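Antibiotic biosynthesis monooxygenase (Rhodospirillum rubrum, PDB 4HL9) is probably a monooxygenase of the antibiotic biosynthesis monooxygenase family, a small alpha-beta protein assembled as a dimer whose substrate is not established. Local coordinates at residues A[43-54]-A[90-100]. Numbering follows the deposited sequence.
Sequences LYRELVEKTRQE and TEHFTRLVPLI
Leu43 and Leu47 face Leu96 and His92 where helix 43-52 and helix 91-100 run nearly antiparallel, their axes 9.7 Å apart at an angle of 165°. Leu47 is a knob in a hole formed by His92, Phe93, Leu96 and Val97; with CG anti to the backbone N (chi1 -177°), its CD2 lies 3.9 Å from Val97 CG2. Leu96 answers from the other helix, its forked end laying CD1 against the backbone of Leu47 while CD2 lies 3.7 Å from Glu46 OE1. One turn along, Ile100 slides past Leu43 and sets CD1 over a face of the Tyr44 ring, 4.2 Å from the centroid, a CH-pi contact. The tyrosine hydroxyl bonds to Asp30 on strand 24-32, so a ring that packs against isoleucine also ties helix to sheet.

Toward the start of helix 91-100, His92 is sandwiched: Lys50 CB covers one face, 3.4 Å from His92 CG, while Thr90 OG1, which caps the helix by accepting from Phe93 N, lies over the opposite face. In the ring plane, NE2 of His92 donates to OE2 of Glu54 at 2.7 Å, reaching the anti side of the carboxylate. On a more exposed side, Arg95 NH2 meets Glu46 OE2 at 2.7 Å, from above the carboxylate plane. The same guanidinium grips Glu91 side-on through NE and NH2. Lysine suits position 50 because its aliphatic base covers the histidine while its amine adds a weak bond to Glu46.

The two helices pack against each other on one face of the antiparallel sheet of this ferredoxin-like fold, joined by an apolar seam bordered on its outer side by a salt-bridge network. Sharing Arg95 probably offsets the nearness of two glutamates. Glu54 OE2, bonded to both His92 NE2 and His87, holds the His92 ring by its edge between its two covered faces.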
loop_
_atom_site.group_PDB
_atom_site.type_symbol
_atom_site.label_atom_id
_atom_site.label_comp_id
_atom_site.label_asym_id
_atom_site.label_seq_id
_atom_site.Cartn_x
_atom_site.Cartn_y
_atom_site.Cartn_z
ATOM N N LEU A 43 -11.910 -1.214 -17.253
ATOM C CA LEU A 43 -12.718 -1.550 -16.084
ATOM C C LEU A 43 -12.150 -0.849 -14.837
ATOM O O LEU A 43 -12.882 -0.188 -14.099
ATOM C CB LEU A 43 -12.713 -3.069 -15.886
ATOM C CG LEU A 43 -13.661 -3.980 -16.678
ATOM C CD1 LEU A 43 -14.104 -3.404 -18.001
ATOM C CD2 LEU A 43 -13.165 -5.426 -16.797
ATOM N N TYR A 44 -10.835 -0.971 -14.643
ATOM C CA TYR A 44 -10.140 -0.267 -13.562
ATOM C C TYR A 44 -10.333 1.259 -13.664
ATOM O O TYR A 44 -10.566 1.915 -12.649
ATOM C CB TYR A 44 -8.642 -0.607 -13.575
ATOM C CG TYR A 44 -8.237 -1.903 -12.889
ATOM C CD1 TYR A 44 -8.490 -2.125 -11.544
ATOM C CD2 TYR A 44 -7.523 -2.884 -13.588
ATOM C CE1 TYR A 44 -8.075 -3.312 -10.919
ATOM C CE2 TYR A 44 -7.121 -4.054 -12.984
ATOM C CZ TYR A 44 -7.382 -4.267 -11.662
ATOM O OH TYR A 44 -6.977 -5.435 -11.094
ATOM N N ARG A 45 -10.233 1.818 -14.871
ATOM C CA ARG A 45 -10.405 3.264 -15.048
ATOM C C ARG A 45 -11.804 3.755 -14.611
ATOM O O ARG A 45 -11.930 4.762 -13.897
ATOM C CB ARG A 45 -10.109 3.694 -16.491
ATOM C CG ARG A 45 -8.663 3.493 -16.950
ATOM C CD ARG A 45 -8.467 4.132 -18.321
ATOM N NE ARG A 45 -7.790 3.251 -19.277
ATOM C CZ ARG A 45 -6.490 2.956 -19.256
ATOM N NH1 ARG A 45 -5.688 3.448 -18.314
ATOM N NH2 ARG A 45 -5.988 2.149 -20.182
ATOM N N GLU A 46 -12.843 3.021 -15.008
ATOM C CA GLU A 46 -14.212 3.332 -14.564
ATOM C C GLU A 46 -14.375 3.131 -13.051
ATOM O O GLU A 46 -14.993 3.952 -12.389
ATOM C CB GLU A 46 -15.268 2.510 -15.325
ATOM C CG GLU A 46 -16.726 2.905 -14.971
ATOM C CD GLU A 46 -17.788 2.043 -15.655
ATOM O OE1 GLU A 46 -17.448 1.220 -16.535
ATOM O OE2 GLU A 46 -18.977 2.195 -15.302
ATOM N N LEU A 47 -13.841 2.038 -12.513
ATOM C CA LEU A 47 -13.889 1.792 -11.063
ATOM C C LEU A 47 -13.298 2.987 -10.280
ATOM O O LEU A 47 -13.907 3.497 -9.329
ATOM C CB LEU A 47 -13.223 0.438 -10.713
ATOM C CG LEU A 47 -13.239 -0.018 -9.252
ATOM C CD1 LEU A 47 -14.690 -0.115 -8.716
ATOM C CD2 LEU A 47 -12.446 -1.326 -9.019
ATOM N N VAL A 48 -12.142 3.464 -10.722
ATOM C CA VAL A 48 -11.475 4.598 -10.071
ATOM C C VAL A 48 -12.330 5.867 -10.168
ATOM O O VAL A 48 -12.606 6.529 -9.146
ATOM C CB VAL A 48 -10.056 4.797 -10.627
ATOM C CG1 VAL A 48 -9.465 6.141 -10.202
ATOM C CG2 VAL A 48 -9.159 3.658 -10.169
ATOM N N GLU A 49 -12.797 6.170 -11.377
ATOM C CA GLU A 49 -13.616 7.362 -11.598
ATOM C C GLU A 49 -14.907 7.374 -10.755
ATOM O O GLU A 49 -15.209 8.375 -10.104
ATOM C CB GLU A 49 -13.906 7.529 -13.092
ATOM C CG GLU A 49 -15.129 8.374 -13.428
ATOM C CD GLU A 49 -15.474 8.274 -14.899
ATOM O OE1 GLU A 49 -16.352 7.444 -15.243
ATOM O OE2 GLU A 49 -14.845 8.994 -15.703
ATOM N N LYS A 50 -15.629 6.256 -10.732
ATOM C CA LYS A 50 -16.895 6.163 -9.992
ATOM C C LYS A 50 -16.681 6.120 -8.489
ATOM O O LYS A 50 -17.486 6.681 -7.718
ATOM C CB LYS A 50 -17.708 4.919 -10.405
ATOM C CG LYS A 50 -18.375 4.927 -11.785
ATOM C CD LYS A 50 -19.368 6.058 -11.972
ATOM C CE LYS A 50 -20.327 5.805 -13.164
ATOM N NZ LYS A 50 -19.674 5.230 -14.377
ATOM N N THR A 51 -15.619 5.433 -8.061
ATOM C CA THR A 51 -15.323 5.349 -6.633
ATOM C C THR A 51 -14.996 6.730 -6.072
ATOM O O THR A 51 -15.469 7.077 -4.990
ATOM C CB THR A 51 -14.214 4.342 -6.282
ATOM O OG1 THR A 51 -14.619 3.020 -6.651
ATOM C CG2 THR A 51 -13.944 4.343 -4.768
ATOM N N ARG A 52 -14.203 7.508 -6.812
ATOM C CA ARG A 52 -13.826 8.862 -6.377
ATOM C C ARG A 52 -15.033 9.800 -6.256
ATOM O O ARG A 52 -14.984 10.795 -5.531
ATOM C CB ARG A 52 -12.805 9.466 -7.333
ATOM C CG ARG A 52 -11.403 8.891 -7.176
ATOM C CD ARG A 52 -10.522 9.397 -8.305
ATOM N NE ARG A 52 -9.122 9.025 -8.114
ATOM C CZ ARG A 52 -8.191 9.167 -9.057
ATOM N NH1 ARG A 52 -8.517 9.653 -10.246
ATOM N NH2 ARG A 52 -6.945 8.812 -8.816
ATOM N N GLN A 53 -16.099 9.479 -6.980
ATOM C CA GLN A 53 -17.374 10.199 -6.876
ATOM C C GLN A 53 -18.250 9.756 -5.693
ATOM O O GLN A 53 -19.310 10.329 -5.469
ATOM C CB GLN A 53 -18.155 10.095 -8.191
ATOM C CG GLN A 53 -17.402 10.701 -9.376
ATOM C CD GLN A 53 -18.100 10.465 -10.706
ATOM O OE1 GLN A 53 -18.978 9.594 -10.830
ATOM N NE2 GLN A 53 -17.706 11.233 -11.714
ATOM N N GLU A 54 -17.828 8.753 -4.928
ATOM C CA GLU A 54 -18.608 8.371 -3.752
ATOM C C GLU A 54 -18.474 9.474 -2.717
ATOM O O GLU A 54 -17.359 9.936 -2.472
ATOM C CB GLU A 54 -18.136 7.051 -3.149
ATOM C CG GLU A 54 -18.474 5.845 -3.995
ATOM C CD GLU A 54 -17.802 4.590 -3.494
ATOM O OE1 GLU A 54 -17.685 4.418 -2.258
ATOM O OE2 GLU A 54 -17.414 3.762 -4.341
ATOM N N THR A 90 -21.787 -0.704 -3.803
ATOM C CA THR A 90 -22.160 0.201 -4.884
ATOM C C THR A 90 -22.383 -0.558 -6.191
ATOM O O THR A 90 -21.875 -1.669 -6.375
ATOM C CB THR A 90 -21.106 1.270 -5.128
ATOM O OG1 THR A 90 -19.856 0.641 -5.437
ATOM C CG2 THR A 90 -20.929 2.182 -3.896
ATOM N N GLU A 91 -23.136 0.050 -7.095
ATOM C CA GLU A 91 -23.342 -0.522 -8.422
ATOM C C GLU A 91 -21.995 -0.746 -9.139
ATOM O O GLU A 91 -21.746 -1.823 -9.674
ATOM C CB GLU A 91 -24.271 0.371 -9.255
ATOM C CG GLU A 91 -24.853 -0.302 -10.492
ATOM C CD GLU A 91 -23.862 -0.366 -11.665
ATOM O OE1 GLU A 91 -23.044 0.577 -11.866
ATOM O OE2 GLU A 91 -23.921 -1.372 -12.389
ATOM N N HIS A 92 -21.139 0.268 -9.135
ATOM C CA HIS A 92 -19.878 0.174 -9.864
ATOM C C HIS A 92 -18.939 -0.904 -9.289
ATOM O O HIS A 92 -18.364 -1.677 -10.064
ATOM C CB HIS A 92 -19.209 1.549 -10.019
ATOM C CG HIS A 92 -19.010 2.273 -8.726
ATOM N ND1 HIS A 92 -19.967 3.110 -8.186
ATOM C CD2 HIS A 92 -17.966 2.283 -7.864
ATOM C CE1 HIS A 92 -19.516 3.608 -7.046
ATOM N NE2 HIS A 92 -18.311 3.112 -6.820
ATOM N N PHE A 93 -18.816 -0.991 -7.962
ATOM C CA PHE A 93 -18.020 -2.070 -7.344
ATOM C C PHE A 93 -18.555 -3.478 -7.687
ATOM O O PHE A 93 -17.792 -4.361 -8.158
ATOM C CB PHE A 93 -17.887 -1.888 -5.825
ATOM C CG PHE A 93 -16.948 -2.867 -5.152
ATOM C CD1 PHE A 93 -17.301 -4.204 -4.992
ATOM C CD2 PHE A 93 -15.713 -2.439 -4.652
ATOM C CE1 PHE A 93 -16.440 -5.123 -4.376
ATOM C CE2 PHE A 93 -14.840 -3.341 -4.003
ATOM C CZ PHE A 93 -15.203 -4.689 -3.873
ATOM N N THR A 94 -19.850 -3.695 -7.449
ATOM C CA THR A 94 -20.435 -5.014 -7.663
ATOM C C THR A 94 -20.514 -5.428 -9.147
ATOM O O THR A 94 -20.550 -6.616 -9.465
ATOM C CB THR A 94 -21.822 -5.151 -6.984
ATOM O OG1 THR A 94 -22.682 -4.136 -7.490
ATOM C CG2 THR A 94 -21.690 -5.026 -5.452
ATOM N N ARG A 95 -20.516 -4.469 -10.051
ATOM C CA ARG A 95 -20.459 -4.782 -11.475
ATOM C C ARG A 95 -18.996 -4.989 -11.921
ATOM O O ARG A 95 -18.655 -6.028 -12.496
ATOM C CB ARG A 95 -21.166 -3.689 -12.294
ATOM C CG ARG A 95 -20.982 -3.782 -13.816
ATOM C CD ARG A 95 -21.797 -2.737 -14.557
ATOM N NE ARG A 95 -21.651 -1.382 -14.017
ATOM C CZ ARG A 95 -20.736 -0.497 -14.409
ATOM N NH1 ARG A 95 -19.854 -0.806 -15.351
ATOM N NH2 ARG A 95 -20.696 0.704 -13.842
ATOM N N LEU A 96 -18.134 -4.020 -11.613
ATOM C CA LEU A 96 -16.788 -3.990 -12.187
ATOM C C LEU A 96 -15.820 -5.015 -11.597
ATOM O O LEU A 96 -15.034 -5.618 -12.360
ATOM C CB LEU A 96 -16.191 -2.571 -12.192
ATOM C CG LEU A 96 -16.887 -1.531 -13.100
ATOM C CD1 LEU A 96 -16.521 -0.099 -12.702
ATOM C CD2 LEU A 96 -16.601 -1.766 -14.568
ATOM N N VAL A 97 -15.881 -5.228 -10.274
ATOM C CA VAL A 97 -14.888 -6.048 -9.576
ATOM C C VAL A 97 -14.916 -7.544 -9.965
ATOM O O VAL A 97 -13.841 -8.145 -10.183
ATOM C CB VAL A 97 -14.874 -5.829 -8.031
ATOM C CG1 VAL A 97 -13.894 -6.762 -7.359
ATOM C CG2 VAL A 97 -14.484 -4.378 -7.693
ATOM N N PRO A 98 -16.125 -8.159 -10.031
ATOM C CA PRO A 98 -16.147 -9.541 -10.532
ATOM C C PRO A 98 -15.700 -9.637 -11.999
ATOM O O PRO A 98 -15.035 -10.611 -12.359
ATOM C CB PRO A 98 -17.613 -9.965 -10.357
ATOM C CG PRO A 98 -18.128 -9.055 -9.237
ATOM C CD PRO A 98 -17.444 -7.744 -9.502
ATOM N N LEU A 99 -16.007 -8.632 -12.820
ATOM C CA LEU A 99 -15.541 -8.640 -14.209
ATOM C C LEU A 99 -14.008 -8.590 -14.325
ATOM O O LEU A 99 -13.427 -9.194 -15.225
ATOM C CB LEU A 99 -16.158 -7.506 -15.013
ATOM C CG LEU A 99 -17.681 -7.526 -15.232
ATOM C CD1 LEU A 99 -18.067 -6.236 -15.921
ATOM C CD2 LEU A 99 -18.071 -8.781 -16.040
ATOM N N ILE A 100 -13.381 -7.862 -13.405
ATOM C CA ILE A 100 -11.935 -7.841 -13.244
ATOM C C ILE A 100 -11.409 -9.153 -12.717
ATOM O O ILE A 100 -10.486 -9.744 -13.302
ATOM C CB ILE A 100 -11.488 -6.662 -12.343
ATOM C CG1 ILE A 100 -11.723 -5.360 -13.094
ATOM C CG2 ILE A 100 -10.001 -6.814 -11.976
ATOM C CD1 ILE A 100 -11.881 -4.078 -12.179
#